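Local coordinates for initiator protein NS1 (Murine minute virus, PDB 4R94) that nicks DNA at the viral replication origin through its N-terminal nuclease domain and, with its helicase activity, initiates and directs viral DNA replication, at residues F28-E33 / E181-L186; G62-W67 / Q86-D91; K96-V101 / R147-Y152. All coordinates share one frame; numbering follows the deposited sequence.

Contact 1. Residues F28-E33 / E181-L186; sequences FVFKNE and EWVTLL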
loop_
_atom_site.group_PDB
_atom_site.type_symbol
_atom_site.label_atom_id
_atom_site.label_comp_id
_atom_site.label_asym_id
_atom_site.label_seq_id
_atom_site.Cartn_x
_atom_site.Cartn_y
_atom_site.Cartn_z
ATOM N N PHE A 28 3.912 -2.933 -6.961
ATOM C CA PHE A 28 2.516 -3.378 -6.952
ATOM C C PHE A 28 1.567 -2.243 -6.586
ATOM O O PHE A 28 1.952 -1.289 -5.914
ATOM C CB PHE A 28 2.286 -4.504 -5.926
ATOM C CG PHE A 28 3.097 -5.739 -6.167
ATOM C CD1 PHE A 28 2.708 -6.665 -7.123
ATOM C CD2 PHE A 28 4.235 -5.991 -5.410
ATOM C CE1 PHE A 28 3.434 -7.809 -7.331
ATOM C CE2 PHE A 28 4.979 -7.151 -5.618
ATOM C CZ PHE A 28 4.584 -8.045 -6.600
ATOM N N VAL A 29 0.317 -2.352 -7.017
ATOM C CA VAL A 29 -0.743 -1.513 -6.474
ATOM C C VAL A 29 -1.864 -2.407 -5.962
ATOM O O VAL A 29 -2.335 -3.311 -6.664
ATOM C CB VAL A 29 -1.298 -0.517 -7.516
ATOM C CG1 VAL A 29 -2.443 0.270 -6.934
ATOM C CG2 VAL A 29 -0.197 0.433 -7.956
ATOM N N PHE A 30 -2.246 -2.178 -4.708
ATOM C CA PHE A 30 -3.390 -2.837 -4.092
ATOM C C PHE A 30 -4.558 -1.889 -4.229
ATOM O O PHE A 30 -4.447 -0.698 -3.907
ATOM C CB PHE A 30 -3.124 -3.155 -2.618
ATOM C CG PHE A 30 -2.173 -4.317 -2.386
ATOM C CD1 PHE A 30 -0.813 -4.197 -2.658
ATOM C CD2 PHE A 30 -2.646 -5.505 -1.841
ATOM C CE1 PHE A 30 0.055 -5.260 -2.418
ATOM C CE2 PHE A 30 -1.790 -6.567 -1.590
ATOM C CZ PHE A 30 -0.442 -6.454 -1.877
ATOM N N LYS A 31 -5.682 -2.394 -4.718
ATOM C CA LYS A 31 -6.840 -1.510 -4.862
ATOM C C LYS A 31 -8.133 -2.252 -4.638
ATOM O O LYS A 31 -8.138 -3.437 -4.326
ATOM C CB LYS A 31 -6.843 -0.862 -6.247
ATOM C CG LYS A 31 -7.025 -1.849 -7.363
ATOM C CD LYS A 31 -6.775 -1.169 -8.709
ATOM C CE LYS A 31 -6.716 -2.176 -9.832
ATOM N NZ LYS A 31 -6.269 -1.513 -11.105
ATOM N N ASN A 32 -9.236 -1.538 -4.776
ATOM C CA ASN A 32 -10.524 -2.209 -4.906
ATOM C C ASN A 32 -11.350 -1.409 -5.893
ATOM O O ASN A 32 -10.951 -0.322 -6.318
ATOM C CB ASN A 32 -11.243 -2.402 -3.562
ATOM C CG ASN A 32 -11.487 -1.108 -2.798
ATOM O OD1 ASN A 32 -11.636 -0.038 -3.372
ATOM N ND2 ASN A 32 -11.569 -1.226 -1.477
ATOM N N GLU A 33 -12.446 -2.006 -6.327
ATOM C CA GLU A 33 -13.337 -1.366 -7.292
ATOM C C GLU A 33 -14.729 -1.521 -6.749
ATOM O O GLU A 33 -14.990 -2.417 -5.956
ATOM C CB GLU A 33 -13.207 -1.999 -8.679
ATOM C CG GLU A 33 -11.827 -1.804 -9.286
ATOM C CD GLU A 33 -11.638 -2.537 -10.588
ATOM O OE1 GLU A 33 -12.605 -3.178 -11.054
ATOM O OE2 GLU A 33 -10.511 -2.470 -11.138
ATOM N N GLU A 181 -8.155 -8.352 -11.117
ATOM C CA GLU A 181 -6.801 -8.015 -10.697
ATOM C C GLU A 181 -6.749 -6.804 -9.783
ATOM O O GLU A 181 -6.208 -5.752 -10.152
ATOM C CB GLU A 181 -5.915 -7.776 -11.923
ATOM C CG GLU A 181 -5.721 -9.024 -12.761
ATOM C CD GLU A 181 -4.565 -8.903 -13.740
ATOM O OE1 GLU A 181 -4.159 -7.769 -14.079
ATOM O OE2 GLU A 181 -4.057 -9.959 -14.158
ATOM N N TRP A 182 -7.306 -6.957 -8.584
ATOM C CA TRP A 182 -7.256 -5.880 -7.610
ATOM C C TRP A 182 -5.871 -5.757 -6.960
ATOM O O TRP A 182 -5.669 -4.900 -6.096
ATOM C CB TRP A 182 -8.325 -6.090 -6.533
ATOM C CG TRP A 182 -9.726 -5.814 -7.022
ATOM C CD1 TRP A 182 -10.127 -5.600 -8.311
ATOM C CD2 TRP A 182 -10.906 -5.711 -6.216
ATOM N NE1 TRP A 182 -11.490 -5.380 -8.356
ATOM C CE2 TRP A 182 -11.987 -5.444 -7.080
ATOM C CE3 TRP A 182 -11.151 -5.826 -4.843
ATOM C CZ2 TRP A 182 -13.296 -5.290 -6.618
ATOM C CZ3 TRP A 182 -12.449 -5.677 -4.382
ATOM C CH2 TRP A 182 -13.503 -5.409 -5.269
ATOM N N VAL A 183 -4.936 -6.629 -7.346
ATOM C CA VAL A 183 -3.526 -6.313 -7.158
ATOM C C VAL A 183 -2.885 -6.253 -8.526
ATOM O O VAL A 183 -2.942 -7.239 -9.263
ATOM C CB VAL A 183 -2.769 -7.348 -6.317
ATOM C CG1 VAL A 183 -1.318 -6.934 -6.194
ATOM C CG2 VAL A 183 -3.407 -7.498 -4.917
ATOM N N THR A 184 -2.288 -5.113 -8.876
ATOM C CA THR A 184 -1.608 -4.991 -10.166
ATOM C C THR A 184 -0.090 -5.020 -9.980
ATOM O O THR A 184 0.419 -4.685 -8.911
ATOM C CB THR A 184 -2.006 -3.703 -10.910
ATOM O OG1 THR A 184 -1.594 -2.549 -10.170
ATOM C CG2 THR A 184 -3.502 -3.645 -11.144
ATOM N N LEU A 185 0.614 -5.406 -11.045
ATOM C CA LEU A 185 2.071 -5.458 -11.083
ATOM C C LEU A 185 2.571 -4.577 -12.227
ATOM O O LEU A 185 2.055 -4.666 -13.340
ATOM C CB LEU A 185 2.536 -6.903 -11.277
ATOM C CG LEU A 185 3.997 -7.124 -11.667
ATOM C CD1 LEU A 185 4.924 -6.890 -10.482
ATOM C CD2 LEU A 185 4.147 -8.529 -12.255
ATOM N N LEU A 186 3.557 -3.735 -11.955
ATOM C CA LEU A 186 4.119 -2.870 -12.997
ATOM C C LEU A 186 4.824 -3.712 -14.053
ATOM O O LEU A 186 5.665 -4.551 -13.727
ATOM C CB LEU A 186 5.102 -1.859 -12.410
ATOM C CG LEU A 186 5.618 -0.859 -13.457
ATOM C CD1 LEU A 186 4.491 0.075 -13.869
ATOM C CD2 LEU A 186 6.808 -0.074 -12.919
HETATM O O HOH W 1 -6.562 -4.023 -12.374
#
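Val29 and Thr184 face each other as a hydrogen-bonded antiparallel pair where strands 24-31 and 183-185 join in the central sheet of the nickase domain. Two backbone bonds close this pair, and Lys31 N donates to Trp182 O (2.9 Å) just beyond it. The side chains of Val29 and Thr184 lie side by side, CB of the valine 3.4 Å from OG1 of the threonine, on the sheet face where Val29 also touches the metal ligands His127 and His129. On the other face, Val183 runs alongside Phe30 with CG2 over the ring, while Leu185 CD1 packs obliquely against Phe28 CE1 at 3.6 Å. Phe28, Phe30 and Val183 are backed by helix 142-160. Beyond the paired residues, the indole of Trp182 packs one face against the backbone of Asn32 and Glu33, with Asn32 CA over its six-membered ring, 3.8 Å from the centroid, and Glu33 N above the same face. The Glu33 carboxylate crosses obliquely near NE1, its plane 46° from the ring. Lys31 is extended beyond CG and crosses Thr184 at about a right angle, NZ 3.5 Å from CG2; a water accepts from Lys31 NZ at 2.8 Å.

Contact 2. Residues G62-W67 / Q86-D91; sequences GAETTW and QVFIFD
Phe88 of helix 81-104 inserts its ring against one side of helix 54-70, between Glu64, Ala63 and Trp67. The short helical segments cross at 127° with their axes 9.1 Å apart, and the backbones come nearest at Ala63 and Phe88, consistent with the small alanine side chain there. The tight part is around the phenyl ring. Glu64 CA sits over its centre, 4.2 Å from the centroid and only 7° off the normal, in a CH-pi contact, while Glu64 CG touches CD2 at 3.6 Å. At the far end of the ring, CZ comes 3.5 Å from Trp67 CB, and the edge of Phe88 is turned toward the indole face in an offset edge-to-face pair with planes 66° apart. Trp67 CG stands anti to the backbone N, 3.6 Å from Phe88 CZ.

Elsewhere the contact is thinner. Glu64 is partly exposed, and its OE2 bonds back to Gln60 within its own helix. At the other end, within these segments Asp91 touches Ala63 only, with OD2 3.6 Å from Ala63 CB. The polar needs of this buried carboxylate are met elsewhere, by a salt bridge to Lys95 and a hydrogen bond to His118. No hydrogen bond joins the two segments, which implies that aromatic and aliphatic packing holds them together while the Asp91 carboxylate finds its partners outside them.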
loop_
_atom_site.group_PDB
_atom_site.type_symbol
_atom_site.label_atom_id
_atom_site.label_comp_id
_atom_site.label_asym_id
_atom_site.label_seq_id
_atom_site.Cartn_x
_atom_site.Cartn_y
_atom_site.Cartn_z
ATOM N N GLY A 62 0.021 -0.051 14.373
ATOM C CA GLY A 62 1.138 0.592 13.708
ATOM C C GLY A 62 0.703 1.678 12.736
ATOM O O GLY A 62 1.305 2.744 12.682
ATOM N N ALA A 63 -0.357 1.425 11.981
ATOM C CA ALA A 63 -0.844 2.424 11.021
ATOM C C ALA A 63 -1.379 3.669 11.730
ATOM O O ALA A 63 -1.125 4.799 11.306
ATOM C CB ALA A 63 -1.936 1.818 10.125
ATOM N N GLU A 64 -2.142 3.441 12.801
ATOM C CA GLU A 64 -2.691 4.519 13.617
ATOM C C GLU A 64 -1.595 5.415 14.153
ATOM O O GLU A 64 -1.678 6.630 14.054
ATOM C CB GLU A 64 -3.507 3.939 14.787
ATOM C CG GLU A 64 -4.788 3.252 14.356
ATOM C CD GLU A 64 -5.358 2.342 15.442
ATOM O OE1 GLU A 64 -4.665 2.103 16.452
ATOM O OE2 GLU A 64 -6.483 1.848 15.257
ATOM N N THR A 65 -0.559 4.812 14.719
ATOM C CA THR A 65 0.503 5.604 15.332
ATOM C C THR A 65 1.357 6.293 14.272
ATOM O O THR A 65 1.828 7.393 14.475
ATOM C CB THR A 65 1.353 4.729 16.269
ATOM O OG1 THR A 65 0.530 4.358 17.384
ATOM C CG2 THR A 65 2.559 5.486 16.806
ATOM N N THR A 66 1.512 5.661 13.117
ATOM C CA THR A 66 2.196 6.306 12.002
ATOM C C THR A 66 1.436 7.553 11.561
ATOM O O THR A 66 2.042 8.609 11.330
ATOM C CB THR A 66 2.365 5.329 10.826
ATOM O OG1 THR A 66 3.281 4.295 11.210
ATOM C CG2 THR A 66 2.905 6.045 9.596
ATOM N N TRP A 67 0.113 7.440 11.454
ATOM C CA TRP A 67 -0.716 8.601 11.156
ATOM C C TRP A 67 -0.552 9.675 12.226
ATOM O O TRP A 67 -0.347 10.854 11.924
ATOM C CB TRP A 67 -2.192 8.208 11.028
ATOM C CG TRP A 67 -3.103 9.394 10.817
ATOM C CD1 TRP A 67 -3.642 10.194 11.788
ATOM C CD2 TRP A 67 -3.568 9.922 9.562
ATOM N NE1 TRP A 67 -4.410 11.183 11.215
ATOM C CE2 TRP A 67 -4.383 11.037 9.853
ATOM C CE3 TRP A 67 -3.369 9.562 8.222
ATOM C CZ2 TRP A 67 -5.009 11.792 8.858
ATOM C CZ3 TRP A 67 -3.991 10.319 7.229
ATOM C CH2 TRP A 67 -4.799 11.420 7.555
ATOM N N GLN A 86 -10.663 3.267 7.522
ATOM C CA GLN A 86 -10.551 2.284 6.452
ATOM C C GLN A 86 -9.118 2.195 5.947
ATOM O O GLN A 86 -8.639 1.090 5.633
ATOM C CB GLN A 86 -11.515 2.605 5.311
ATOM C CG GLN A 86 -11.444 1.608 4.143
ATOM C CD GLN A 86 -11.989 0.237 4.516
ATOM O OE1 GLN A 86 -13.174 -0.036 4.323
ATOM N NE2 GLN A 86 -11.123 -0.632 5.060
ATOM N N VAL A 87 -8.433 3.334 5.862
ATOM C CA VAL A 87 -7.034 3.319 5.397
ATOM C C VAL A 87 -6.154 2.543 6.391
ATOM O O VAL A 87 -5.271 1.777 5.982
ATOM C CB VAL A 87 -6.489 4.734 5.197
ATOM C CG1 VAL A 87 -4.979 4.709 5.007
ATOM C CG2 VAL A 87 -7.162 5.383 3.985
ATOM N N PHE A 88 -6.407 2.711 7.689
ATOM C CA PHE A 88 -5.643 1.974 8.702
ATOM C C PHE A 88 -5.873 0.468 8.574
ATOM O O PHE A 88 -4.931 -0.331 8.636
ATOM C CB PHE A 88 -6.016 2.414 10.122
ATOM C CG PHE A 88 -5.759 3.863 10.391
ATOM C CD1 PHE A 88 -4.841 4.574 9.623
ATOM C CD2 PHE A 88 -6.440 4.517 11.405
ATOM C CE1 PHE A 88 -4.610 5.914 9.870
ATOM C CE2 PHE A 88 -6.208 5.859 11.658
ATOM C CZ PHE A 88 -5.298 6.553 10.892
ATOM N N ILE A 89 -7.135 0.087 8.407
ATOM C CA ILE A 89 -7.466 -1.303 8.160
ATOM C C ILE A 89 -6.768 -1.804 6.892
ATOM O O ILE A 89 -6.163 -2.854 6.916
ATOM C CB ILE A 89 -8.983 -1.502 8.054
ATOM C CG1 ILE A 89 -9.606 -1.298 9.447
ATOM C CG2 ILE A 89 -9.305 -2.895 7.501
ATOM C CD1 ILE A 89 -11.120 -1.255 9.454
ATOM N N PHE A 90 -6.839 -1.059 5.793
ATOM C CA PHE A 90 -6.201 -1.547 4.568
ATOM C C PHE A 90 -4.685 -1.676 4.740
ATOM O O PHE A 90 -4.077 -2.595 4.193
ATOM C CB PHE A 90 -6.517 -0.636 3.384
ATOM C CG PHE A 90 -7.886 -0.830 2.804
ATOM C CD1 PHE A 90 -8.525 -2.071 2.845
ATOM C CD2 PHE A 90 -8.536 0.235 2.192
ATOM C CE1 PHE A 90 -9.801 -2.239 2.288
ATOM C CE2 PHE A 90 -9.791 0.061 1.624
ATOM C CZ PHE A 90 -10.425 -1.168 1.676
ATOM N N ASP A 91 -4.075 -0.778 5.512
ATOM C CA ASP A 91 -2.625 -0.878 5.740
ATOM C C ASP A 91 -2.309 -2.212 6.393
ATOM O O ASP A 91 -1.394 -2.918 5.965
ATOM C CB ASP A 91 -2.117 0.279 6.605
ATOM C CG ASP A 91 -0.610 0.444 6.528
ATOM O OD1 ASP A 91 -0.097 0.686 5.413
ATOM O OD2 ASP A 91 0.054 0.322 7.586
#

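Contact 3. Residues K96-V101 / R147-Y152; sequences KCLFEV and RQLNVY
Tyr152 presents one ring face to Glu100 and its edge to Val101 where helices 81-104 and 142-160 pack together. In the CH-pi contact, Glu100 CB stands over the centre of the ring, 3.9 Å from the centroid and 9° off its normal. The Glu100 carboxylate, its plane 46° from the ring, brings OE1 within 3.2 Å of Tyr152 CD1. This oxygen accepts a hydrogen bond from Trp156 NE1, farther along helix 142-160, so Glu100 is contacted by two residues of that helix.

Apolar contacts fill the rest. Val101 CG2, anti to the carbonyl carbon, wedges between two residues of the other helix, 3.7 Å from Tyr152 CD2 and 3.6 Å from Leu149 CD2. The same leucine methyl reaches Leu98 CD2 at 3.9 Å, and Cys97 SG packs against Tyr152 CB at 3.7 Å.

Across the segments there are no hydrogen bonds, and the axes cross at 127° with a closest approach of 9.0 Å. Leu149 and Cys97 continue onto Phe30 of strand 24-31, and Leu149 also onto Phe28. The arrangement is that of a helix layer packed on a central antiparallel sheet, the alpha/beta architecture of the rolling-circle (HUH) nuclease domain.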
loop_
_atom_site.group_PDB
_atom_site.type_symbol
_atom_site.label_atom_id
_atom_site.label_comp_id
_atom_site.label_asym_id
_atom_site.label_seq_id
_atom_site.Cartn_x
_atom_site.Cartn_y
_atom_site.Cartn_z
ATOM N N LYS A 96 -0.414 -7.772 5.823
ATOM C CA LYS A 96 -0.697 -9.188 6.075
ATOM C C LYS A 96 -0.457 -10.004 4.804
ATOM O O LYS A 96 0.146 -11.071 4.860
ATOM C CB LYS A 96 -2.129 -9.401 6.569
ATOM C CG LYS A 96 -2.414 -10.833 6.986
ATOM C CD LYS A 96 -1.745 -11.134 8.310
ATOM C CE LYS A 96 -2.115 -12.532 8.804
ATOM N NZ LYS A 96 -1.543 -12.782 10.144
ATOM N N CYS A 97 -0.907 -9.484 3.658
ATOM C CA CYS A 97 -0.741 -10.203 2.397
ATOM C C CYS A 97 0.730 -10.377 2.050
ATOM O O CYS A 97 1.163 -11.461 1.645
ATOM C CB CYS A 97 -1.446 -9.472 1.250
ATOM S SG CYS A 97 -3.225 -9.515 1.393
ATOM N N LEU A 98 1.489 -9.294 2.184
ATOM C CA LEU A 98 2.913 -9.324 1.894
ATOM C C LEU A 98 3.589 -10.355 2.795
ATOM O O LEU A 98 4.387 -11.165 2.328
ATOM C CB LEU A 98 3.548 -7.950 2.108
ATOM C CG LEU A 98 3.033 -6.800 1.245
ATOM C CD1 LEU A 98 3.648 -5.502 1.756
ATOM C CD2 LEU A 98 3.352 -7.033 -0.225
ATOM N N PHE A 99 3.269 -10.306 4.083
ATOM C CA PHE A 99 3.931 -11.195 5.047
ATOM C C PHE A 99 3.549 -12.659 4.810
ATOM O O PHE A 99 4.383 -13.546 4.979
ATOM C CB PHE A 99 3.613 -10.765 6.479
ATOM C CG PHE A 99 4.128 -9.392 6.829
ATOM C CD1 PHE A 99 5.104 -8.778 6.060
ATOM C CD2 PHE A 99 3.628 -8.715 7.928
ATOM C CE1 PHE A 99 5.570 -7.520 6.390
ATOM C CE2 PHE A 99 4.094 -7.461 8.257
ATOM C CZ PHE A 99 5.060 -6.868 7.494
ATOM N N GLU A 100 2.305 -12.906 4.398
ATOM C CA GLU A 100 1.875 -14.261 4.076
ATOM C C GLU A 100 2.668 -14.824 2.911
ATOM O O GLU A 100 3.066 -15.991 2.945
ATOM C CB GLU A 100 0.371 -14.297 3.775
ATOM C CG GLU A 100 -0.463 -14.103 5.028
ATOM C CD GLU A 100 -1.963 -14.085 4.797
ATOM O OE1 GLU A 100 -2.419 -13.468 3.813
ATOM O OE2 GLU A 100 -2.690 -14.675 5.626
ATOM N N VAL A 101 2.935 -14.002 1.890
ATOM C CA VAL A 101 3.701 -14.496 0.756
ATOM C C VAL A 101 5.170 -14.677 1.141
ATOM O O VAL A 101 5.797 -15.653 0.729
ATOM C CB VAL A 101 3.549 -13.573 -0.465
ATOM C CG1 VAL A 101 4.378 -14.095 -1.637
ATOM C CG2 VAL A 101 2.067 -13.547 -0.844
ATOM N N ARG A 147 0.089 -12.827 -8.482
ATOM C CA ARG A 147 -1.008 -13.779 -8.333
ATOM C C ARG A 147 -1.256 -14.167 -6.873
ATOM O O ARG A 147 -2.401 -14.170 -6.415
ATOM C CB ARG A 147 -0.744 -15.034 -9.164
ATOM C CG ARG A 147 -1.867 -16.054 -9.050
ATOM C CD ARG A 147 -1.739 -17.135 -10.106
ATOM N NE ARG A 147 -0.411 -17.744 -10.098
ATOM C CZ ARG A 147 -0.043 -18.716 -9.268
ATOM N NH1 ARG A 147 -0.902 -19.190 -8.376
ATOM N NH2 ARG A 147 1.185 -19.214 -9.330
ATOM N N GLN A 148 -0.187 -14.482 -6.150
ATOM C CA GLN A 148 -0.295 -14.888 -4.752
ATOM C C GLN A 148 -0.848 -13.757 -3.904
ATOM O O GLN A 148 -1.737 -13.964 -3.062
ATOM C CB GLN A 148 1.060 -15.322 -4.208
ATOM C CG GLN A 148 1.577 -16.586 -4.857
ATOM C CD GLN A 148 0.675 -17.766 -4.576
ATOM O OE1 GLN A 148 0.203 -17.941 -3.452
ATOM N NE2 GLN A 148 0.416 -18.573 -5.599
ATOM N N LEU A 149 -0.316 -12.562 -4.131
ATOM C CA LEU A 149 -0.793 -11.391 -3.423
ATOM C C LEU A 149 -2.273 -11.164 -3.690
ATOM O O LEU A 149 -3.001 -10.805 -2.776
ATOM C CB LEU A 149 0.023 -10.141 -3.809
ATOM C CG LEU A 149 1.424 -10.058 -3.193
ATOM C CD1 LEU A 149 2.128 -8.801 -3.713
ATOM C CD2 LEU A 149 1.424 -10.099 -1.641
ATOM N N ASN A 150 -2.723 -11.363 -4.926
ATOM C CA ASN A 150 -4.132 -11.145 -5.234
ATOM C C ASN A 150 -4.995 -12.207 -4.563
ATOM O O ASN A 150 -6.109 -11.912 -4.133
ATOM C CB ASN A 150 -4.375 -11.147 -6.747
ATOM C CG ASN A 150 -5.526 -10.243 -7.161
ATOM O OD1 ASN A 150 -5.509 -9.681 -8.242
ATOM N ND2 ASN A 150 -6.514 -10.085 -6.296
ATOM N N VAL A 151 -4.482 -13.430 -4.443
ATOM C CA VAL A 151 -5.218 -14.462 -3.680
ATOM C C VAL A 151 -5.453 -14.023 -2.240
ATOM O O VAL A 151 -6.594 -14.028 -1.754
ATOM C CB VAL A 151 -4.479 -15.809 -3.679
ATOM C CG1 VAL A 151 -5.146 -16.782 -2.673
ATOM C CG2 VAL A 151 -4.479 -16.396 -5.078
ATOM N N TYR A 152 -4.396 -13.617 -1.550
ATOM C CA TYR A 152 -4.542 -13.231 -0.146
ATOM C C TYR A 152 -5.340 -11.941 0.024
ATOM O O TYR A 152 -6.130 -11.817 0.964
ATOM C CB TYR A 152 -3.176 -13.101 0.523
ATOM C CG TYR A 152 -2.498 -14.444 0.716
ATOM C CD1 TYR A 152 -3.118 -15.458 1.451
ATOM C CD2 TYR A 152 -1.262 -14.699 0.147
ATOM C CE1 TYR A 152 -2.506 -16.691 1.617
ATOM C CE2 TYR A 152 -0.647 -15.921 0.305
ATOM C CZ TYR A 152 -1.267 -16.909 1.032
ATOM O OH TYR A 152 -0.639 -18.130 1.183
#

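How the contacts relate
After helix 8-19, segment 28-33 opens contact 1, and 147 residues pass before 181-186 closes it, a long loop that contains both other contacts. Within it, contact 2 closes first, joining helices 54-70 and 81-104 around a short connection; contact 3 follows in series, starting farther along helix 81-104 and closing on helix 142-160 after strands 112-121 and 125-134 have passed. Helix 81-104 is thus shared by contacts 2 and 3, which do not touch. Contact 1 meets both: Asn32 packs on Phe90, while Phe28 packs on Leu149. Contact 1 pairs strands of the sheet that carries the metal-binding histidines, while contacts 2 and 3 join the helices packed around it.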